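Local coordinates for protein 1A (Cricket paralysis virus, PDB 6C3R) that suppresses antiviral RNA silencing in insect cells by inactivating host AGO2 and recruiting a cellular ubiquitin ligase complex that promotes its degradation, at residues E5-A9 with P110-M114; F25-Q31 with N103-S109; W119-W123 with A134-K138. One frame throughout, in Å; residues are numbered along the deposited sequence.

Contact 1 of 3, residues E5-A9 with P110-M114; sequences EELAA and PRFFM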
# COMPACT_ATOMS: atom_id res chain seq x y z
N GLU A 5 30.27 -17.55 -7.63
CA GLU A 5 29.66 -17.55 -6.31
C GLU A 5 28.12 -17.57 -6.37
O GLU A 5 27.49 -18.25 -5.57
CB GLU A 5 30.17 -16.37 -5.49
CG GLU A 5 29.87 -16.55 -4.01
CD GLU A 5 30.63 -15.59 -3.11
OE1 GLU A 5 31.33 -14.66 -3.58
OE2 GLU A 5 30.49 -15.79 -1.89
N GLU A 6 27.55 -16.81 -7.32
CA GLU A 6 26.11 -16.83 -7.61
C GLU A 6 25.59 -18.21 -8.00
O GLU A 6 24.48 -18.60 -7.62
CB GLU A 6 25.78 -15.82 -8.73
CG GLU A 6 24.32 -15.83 -9.20
CD GLU A 6 23.92 -14.59 -10.00
OE1 GLU A 6 24.81 -13.78 -10.37
OE2 GLU A 6 22.71 -14.42 -10.27
N LEU A 7 26.39 -18.94 -8.78
CA LEU A 7 26.02 -20.28 -9.25
C LEU A 7 25.85 -21.28 -8.11
O LEU A 7 24.86 -22.00 -8.07
CB LEU A 7 27.04 -20.79 -10.27
CG LEU A 7 26.88 -20.27 -11.71
CD1 LEU A 7 28.15 -20.52 -12.52
CD2 LEU A 7 25.67 -20.87 -12.40
N ALA A 8 26.82 -21.31 -7.19
CA ALA A 8 26.77 -22.20 -6.03
C ALA A 8 25.52 -21.96 -5.16
O ALA A 8 24.86 -22.91 -4.78
CB ALA A 8 28.04 -22.06 -5.19
N ALA A 9 25.21 -20.70 -4.88
CA ALA A 9 23.97 -20.34 -4.15
C ALA A 9 22.69 -20.76 -4.89
O ALA A 9 21.73 -21.20 -4.27
CB ALA A 9 23.93 -18.85 -3.86
N PRO A 110 25.08 -13.33 -3.07
CA PRO A 110 25.32 -14.74 -2.76
C PRO A 110 26.17 -15.01 -1.53
O PRO A 110 25.94 -15.98 -0.83
CB PRO A 110 26.07 -15.23 -3.99
CG PRO A 110 25.64 -14.34 -5.08
CD PRO A 110 25.56 -13.01 -4.43
N ARG A 111 27.15 -14.18 -1.27
CA ARG A 111 27.99 -14.37 -0.10
C ARG A 111 27.11 -14.23 1.16
O ARG A 111 27.19 -15.04 2.09
CB ARG A 111 29.14 -13.36 -0.12
CG ARG A 111 30.16 -13.45 1.00
CD ARG A 111 31.10 -14.66 0.93
NE ARG A 111 30.51 -15.80 1.68
CZ ARG A 111 30.32 -17.04 1.25
NH1 ARG A 111 30.69 -17.46 0.04
NH2 ARG A 111 29.74 -17.91 2.07
N PHE A 112 26.23 -13.25 1.15
CA PHE A 112 25.38 -12.96 2.29
C PHE A 112 24.34 -14.05 2.54
O PHE A 112 24.09 -14.44 3.69
CB PHE A 112 24.68 -11.63 2.04
CG PHE A 112 23.88 -11.16 3.20
CD1 PHE A 112 22.56 -11.57 3.37
CD2 PHE A 112 24.44 -10.29 4.13
CE1 PHE A 112 21.82 -11.14 4.45
CE2 PHE A 112 23.70 -9.86 5.21
CZ PHE A 112 22.39 -10.28 5.37
N PHE A 113 23.71 -14.50 1.44
CA PHE A 113 22.78 -15.64 1.48
C PHE A 113 23.41 -16.88 2.08
O PHE A 113 22.80 -17.53 2.91
CB PHE A 113 22.27 -15.95 0.08
CG PHE A 113 21.51 -17.25 -0.00
CD1 PHE A 113 20.30 -17.41 0.66
CD2 PHE A 113 22.01 -18.34 -0.73
CE1 PHE A 113 19.59 -18.61 0.59
CE2 PHE A 113 21.31 -19.53 -0.82
CZ PHE A 113 20.10 -19.67 -0.16
N MET A 114 24.65 -17.16 1.70
CA MET A 114 25.34 -18.34 2.16
C MET A 114 26.04 -18.20 3.49
O MET A 114 26.37 -19.20 4.10
CB MET A 114 26.31 -18.81 1.08
CG MET A 114 25.56 -19.23 -0.17
SD MET A 114 26.58 -20.07 -1.38
CE MET A 114 27.85 -18.85 -1.71
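Glu5 and Ala9, one turn apart on helix 2-16, face Pro110, Arg111, Phe113 and Met114 of the short helix 110-114. The two helices pack side by side, their local axes 9.3 Å apart and inclined at 36°. The first segment lies within the BC-box, the element through which the protein assembles an E3 ligase to degrade host AGO2, so this contact joins the BC-box helix to the body of the fold.

The apolar part centres on Ala9. Its small methyl lets the helices approach, with CB 3.7 Å from Phe113 CD2 and 3.8 Å from Met114 SD. Pro110, a residue well suited to the first turn of a helix because it has no N-H to offer, brings its ring against backbone: CG lies 3.6 Å from Glu6 CA, and CB rests near the Glu5 carbonyl. Met114, an unbranched chain, bends at chi3 (-58°), which carries its CE to 3.8 Å from Glu5 CG. Deeper in, Phe113 meets the rings of Phe17 and Phe120.

The polar part is a salt bridge at the more exposed margin. Glu5 is extended, and Arg111, bent twice, crosses it at about a right angle while its NH2 pairs with Asp115. Arg111 NH1 meets Glu5 OE2 at 2.6 Å, on the anti side of the carboxylate and 27° out of its plane.

Contact 2 of 3, residues F25-Q31 with N103-S109; sequences FCTFYVQ and NGLLIVS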
# COMPACT_ATOMS: atom_id res chain seq x y z
N PHE A 25 4.35 -12.72 1.99
CA PHE A 25 4.13 -11.57 1.07
C PHE A 25 5.42 -10.89 0.64
O PHE A 25 5.43 -9.69 0.34
CB PHE A 25 3.14 -10.55 1.65
CG PHE A 25 1.80 -11.13 1.94
CD1 PHE A 25 1.02 -11.64 0.90
CD2 PHE A 25 1.32 -11.22 3.24
CE1 PHE A 25 -0.22 -12.21 1.15
CE2 PHE A 25 0.08 -11.78 3.50
CZ PHE A 25 -0.69 -12.29 2.46
N CYS A 26 6.50 -11.67 0.59
CA CYS A 26 7.80 -11.18 0.22
C CYS A 26 8.71 -12.35 -0.10
O CYS A 26 8.73 -13.34 0.63
CB CYS A 26 8.40 -10.34 1.35
SG CYS A 26 9.84 -9.37 0.83
N THR A 27 9.47 -12.21 -1.18
CA THR A 27 10.47 -13.19 -1.58
C THR A 27 11.85 -12.53 -1.80
O THR A 27 11.93 -11.35 -2.15
CB THR A 27 10.00 -13.97 -2.84
OG1 THR A 27 10.92 -15.03 -3.12
CG2 THR A 27 9.88 -13.08 -4.07
N PHE A 28 12.91 -13.31 -1.60
CA PHE A 28 14.28 -12.86 -1.83
C PHE A 28 14.80 -13.50 -3.10
O PHE A 28 14.49 -14.65 -3.38
CB PHE A 28 15.22 -13.30 -0.70
CG PHE A 28 15.28 -12.36 0.45
CD1 PHE A 28 16.15 -11.27 0.43
CD2 PHE A 28 14.53 -12.59 1.60
CE1 PHE A 28 16.24 -10.41 1.51
CE2 PHE A 28 14.63 -11.73 2.69
CZ PHE A 28 15.48 -10.63 2.63
N TYR A 29 15.62 -12.75 -3.85
CA TYR A 29 16.40 -13.29 -4.97
C TYR A 29 17.84 -13.14 -4.56
O TYR A 29 18.16 -12.29 -3.74
CB TYR A 29 16.17 -12.49 -6.25
CG TYR A 29 14.85 -12.68 -6.98
CD1 TYR A 29 13.83 -13.51 -6.48
CD2 TYR A 29 14.61 -12.00 -8.17
CE1 TYR A 29 12.63 -13.66 -7.17
CE2 TYR A 29 13.41 -12.13 -8.86
CZ TYR A 29 12.43 -12.97 -8.36
OH TYR A 29 11.23 -13.09 -9.03
N VAL A 30 18.71 -13.97 -5.15
CA VAL A 30 20.14 -14.01 -4.81
C VAL A 30 21.01 -13.76 -6.05
O VAL A 30 21.27 -14.67 -6.83
CB VAL A 30 20.52 -15.35 -4.16
CG1 VAL A 30 22.01 -15.41 -3.87
CG2 VAL A 30 19.72 -15.56 -2.89
N GLN A 31 21.48 -12.53 -6.20
CA GLN A 31 22.18 -12.12 -7.41
C GLN A 31 23.41 -11.29 -7.11
O GLN A 31 23.41 -10.46 -6.18
CB GLN A 31 21.25 -11.28 -8.25
CG GLN A 31 19.88 -11.89 -8.46
CD GLN A 31 18.99 -10.99 -9.27
OE1 GLN A 31 19.26 -9.80 -9.39
NE2 GLN A 31 17.93 -11.56 -9.84
N ASN A 103 3.79 -10.68 -3.94
CA ASN A 103 4.97 -10.72 -3.05
C ASN A 103 5.96 -9.57 -3.31
O ASN A 103 6.36 -9.35 -4.45
CB ASN A 103 5.74 -12.05 -3.23
CG ASN A 103 5.05 -13.24 -2.55
OD1 ASN A 103 5.46 -13.66 -1.47
ND2 ASN A 103 4.03 -13.81 -3.21
N GLY A 104 6.39 -8.88 -2.26
CA GLY A 104 7.42 -7.85 -2.38
C GLY A 104 8.74 -8.47 -2.79
O GLY A 104 9.02 -9.60 -2.43
N LEU A 105 9.56 -7.73 -3.54
CA LEU A 105 10.82 -8.27 -4.03
C LEU A 105 12.02 -7.65 -3.33
O LEU A 105 12.15 -6.43 -3.29
CB LEU A 105 10.93 -8.04 -5.53
CG LEU A 105 12.20 -8.53 -6.23
CD1 LEU A 105 12.52 -9.97 -5.88
CD2 LEU A 105 12.05 -8.40 -7.74
N LEU A 106 12.89 -8.51 -2.80
CA LEU A 106 14.18 -8.11 -2.24
C LEU A 106 15.30 -8.92 -2.81
O LEU A 106 15.11 -10.06 -3.20
CB LEU A 106 14.20 -8.26 -0.72
CG LEU A 106 13.33 -7.22 -0.01
CD1 LEU A 106 13.13 -7.62 1.45
CD2 LEU A 106 13.91 -5.83 -0.09
N ILE A 107 16.50 -8.32 -2.81
CA ILE A 107 17.68 -8.94 -3.41
C ILE A 107 18.85 -8.84 -2.46
O ILE A 107 19.11 -7.80 -1.87
CB ILE A 107 18.05 -8.29 -4.76
CG1 ILE A 107 16.82 -8.22 -5.65
CG2 ILE A 107 19.19 -9.07 -5.43
CD1 ILE A 107 17.08 -7.73 -7.04
N VAL A 108 19.62 -9.91 -2.41
CA VAL A 108 20.73 -10.04 -1.50
C VAL A 108 21.87 -10.66 -2.31
O VAL A 108 21.61 -11.43 -3.21
CB VAL A 108 20.24 -10.88 -0.27
CG1 VAL A 108 21.04 -12.15 -0.02
CG2 VAL A 108 20.16 -10.01 0.96
N SER A 109 23.12 -10.35 -1.99
CA SER A 109 24.25 -11.01 -2.66
C SER A 109 24.36 -12.52 -2.26
O SER A 109 23.81 -12.94 -1.23
CB SER A 109 25.56 -10.28 -2.38
OG SER A 109 26.11 -10.61 -1.12
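A chi1 of -74° puts Tyr29 CG beside its backbone N, while Leu105, with CG opposite its own N (chi1 179°) and a bend at chi2, brings CD1 over the phenol. Leu105 CD1 sits 3.5 Å from the centroid of the Tyr29 ring, 5° off its normal, a CH-pi contact in which the leucine methyl, at the end of a branch, can lie over the centre of the ring. Leu105 also packs on Phe49 of the second subunit.

Six backbone hydrogen bonds join the strands, alternating in direction between them, from Gly104 N to Phe25 O at 2.9 Å through to Gln31 N to Val108 O at 3.2 Å. This is a two-stranded parallel sheet, 26-30 beside 104-108, near the centre of the folded chain. Past the end of the first strand, Gln31 OE1 comes 3.8 Å from Ile107 CD1.

On the face carrying Cys26, Phe28 and Val30 the side chains are buried. Phe28 CE1 touches Leu106 CB at 3.7 Å and Val108 CG2 at 4.0 Å, while Trp80 and Phe87 of helix 77-90 cover this side. Cys26, compact enough for a buried position, sets SG 3.8 Å from Leu106 CD1.

Contact 3 of 3, residues W119-W123 with A134-K138; sequences WFQQW and AFLRK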
# COMPACT_ATOMS: atom_id res chain seq x y z
N TRP A 119 18.95 -18.69 8.54
CA TRP A 119 18.06 -17.53 8.62
C TRP A 119 17.09 -17.47 7.43
O TRP A 119 15.92 -17.24 7.63
CB TRP A 119 18.88 -16.24 8.74
CG TRP A 119 18.04 -15.04 9.05
CD1 TRP A 119 17.78 -14.52 10.27
CD2 TRP A 119 17.34 -14.22 8.10
NE1 TRP A 119 16.96 -13.43 10.16
CE2 TRP A 119 16.67 -13.22 8.84
CE3 TRP A 119 17.19 -14.24 6.70
CZ2 TRP A 119 15.89 -12.26 8.24
CZ3 TRP A 119 16.42 -13.28 6.10
CH2 TRP A 119 15.77 -12.30 6.86
N PHE A 120 17.58 -17.68 6.22
CA PHE A 120 16.72 -17.67 5.02
C PHE A 120 15.74 -18.83 4.94
O PHE A 120 14.70 -18.73 4.30
CB PHE A 120 17.55 -17.61 3.72
CG PHE A 120 18.04 -16.25 3.42
CD1 PHE A 120 17.17 -15.29 2.92
CD2 PHE A 120 19.35 -15.88 3.70
CE1 PHE A 120 17.60 -14.00 2.69
CE2 PHE A 120 19.78 -14.60 3.47
CZ PHE A 120 18.91 -13.66 2.96
N GLN A 121 16.10 -19.93 5.59
CA GLN A 121 15.23 -21.09 5.73
C GLN A 121 14.06 -20.77 6.69
O GLN A 121 12.91 -21.16 6.43
CB GLN A 121 16.07 -22.29 6.18
CG GLN A 121 15.43 -23.64 5.93
CD GLN A 121 15.37 -23.99 4.46
OE1 GLN A 121 16.37 -24.41 3.87
NE2 GLN A 121 14.17 -23.87 3.86
N GLN A 122 14.33 -20.04 7.78
CA GLN A 122 13.28 -19.59 8.67
C GLN A 122 12.40 -18.51 8.06
O GLN A 122 11.18 -18.56 8.19
CB GLN A 122 13.81 -19.10 9.98
CG GLN A 122 12.71 -18.65 10.96
CD GLN A 122 11.56 -19.65 11.21
OE1 GLN A 122 11.71 -20.87 11.02
NE2 GLN A 122 10.41 -19.13 11.66
N TRP A 123 13.02 -17.51 7.43
CA TRP A 123 12.30 -16.54 6.63
C TRP A 123 11.12 -17.17 5.86
O TRP A 123 10.05 -16.58 5.81
CB TRP A 123 13.26 -15.88 5.66
CG TRP A 123 12.61 -15.20 4.49
CD1 TRP A 123 12.38 -15.74 3.25
CD2 TRP A 123 12.10 -13.88 4.45
NE1 TRP A 123 11.75 -14.82 2.45
CE2 TRP A 123 11.57 -13.67 3.17
CE3 TRP A 123 12.05 -12.84 5.38
CZ2 TRP A 123 10.99 -12.45 2.79
CZ3 TRP A 123 11.48 -11.63 5.00
CH2 TRP A 123 10.95 -11.44 3.72
N ALA A 134 8.51 -10.34 15.27
CA ALA A 134 9.38 -10.99 16.25
C ALA A 134 10.67 -11.48 15.60
O ALA A 134 11.77 -11.28 16.14
CB ALA A 134 8.64 -12.14 16.91
N PHE A 135 10.51 -12.10 14.44
CA PHE A 135 11.62 -12.57 13.63
C PHE A 135 12.62 -11.48 13.26
O PHE A 135 13.83 -11.70 13.35
CB PHE A 135 11.10 -13.23 12.35
CG PHE A 135 12.18 -13.86 11.50
CD1 PHE A 135 12.95 -14.90 12.01
CD2 PHE A 135 12.40 -13.44 10.20
CE1 PHE A 135 13.93 -15.49 11.24
CE2 PHE A 135 13.38 -14.03 9.43
CZ PHE A 135 14.14 -15.06 9.94
N LEU A 136 12.13 -10.33 12.84
CA LEU A 136 13.00 -9.20 12.47
C LEU A 136 13.39 -8.21 13.60
O LEU A 136 14.11 -7.24 13.33
CB LEU A 136 12.38 -8.42 11.30
CG LEU A 136 12.09 -9.21 10.02
CD1 LEU A 136 11.37 -8.31 9.02
CD2 LEU A 136 13.35 -9.83 9.40
N ARG A 137 12.96 -8.45 14.84
CA ARG A 137 13.32 -7.54 15.94
C ARG A 137 14.82 -7.51 16.19
O ARG A 137 15.49 -8.54 16.19
CB ARG A 137 12.62 -7.90 17.25
CG ARG A 137 12.98 -6.94 18.38
CD ARG A 137 11.93 -6.84 19.48
NE ARG A 137 10.82 -5.93 19.16
CZ ARG A 137 9.59 -6.28 18.77
NH1 ARG A 137 9.23 -7.57 18.63
NH2 ARG A 137 8.69 -5.32 18.52
N LYS A 138 15.34 -6.30 16.40
CA LYS A 138 16.76 -6.08 16.57
C LYS A 138 17.27 -6.58 17.92
O LYS A 138 17.38 -5.81 18.87
CB LYS A 138 17.11 -4.60 16.41
CG LYS A 138 16.83 -4.03 15.04
CD LYS A 138 17.68 -2.80 14.77
CE LYS A 138 17.40 -1.67 15.76
NZ LYS A 138 18.31 -0.52 15.54
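Phe135 reaches from helix 129-136 to helix 117-123 and meets Trp119, Gln122 and Trp123. Its CB already points toward helix 117-123, and with CG anti to the backbone N (chi1 -174°) the ring continues outward to Trp119. Moving along it, Phe135 CD1 comes 3.9 Å from Gln122 CG, and Phe135 CD2 on the other flank lies 4.2 Å from Trp119 CZ2. The next pair comes nearer: Phe135 CE1 is 3.4 Å from Gln122 CG, and Phe135 CE2 is 3.3 Å from Trp119 CZ2 while also approaching Trp123 CB. At the tip, Phe135 CZ lies over one face of the indole, 3.3 Å from Trp119 NE1. The same CZ also comes near the backbone N of Trp123.

The result is an offset stack of the Phe135 ring on the five-membered ring of Trp119, with centroids 4.5 Å apart and planes at 26°. A flat ring suits this place because it can lie over the indole and still fit beside the methylenes of Gln122, whose aliphatic part supplies the contact. Leu136 takes a different approach to the same tryptophan: Leu136 CD2 arrives in the plane of the indole, at its edge, 3.7 Å from Trp119 CZ2.

This contact packs helix 117-123 against helix 129-136, consecutive helices near the C-terminal end of the chain. Phe77 and Trp80 of helix 77-90 meet Trp119 edge-to-face, Leu136 leans on Val84 and Trp85 of the same helix, and the Trp123 ring packs edge-to-face with Phe28 of strand 26-30.

Contact 2 is the hub, about 4 Å from the centre of the chain, and its centre is about 14 Å from those of contacts 1 and 3; these two centres are about 19 Å apart. Along the chain, contact 2 is nested within the loop closed by contact 1, and contact 3 follows both. Val30 CG1 packs 3.6 Å from Pro110 CA, joining contacts 1 and 2. Phe120 links all three: its CD2 is 3.5 Å from Phe113 CD1, and its CE1 is 3.6 Å from Phe28 CD2. Functionally, contact 1 involves the BC-box, while in contact 3 the Leu136 side chain lies about 7 Å from that of Arg133, involved in inhibiting host stress granule formation.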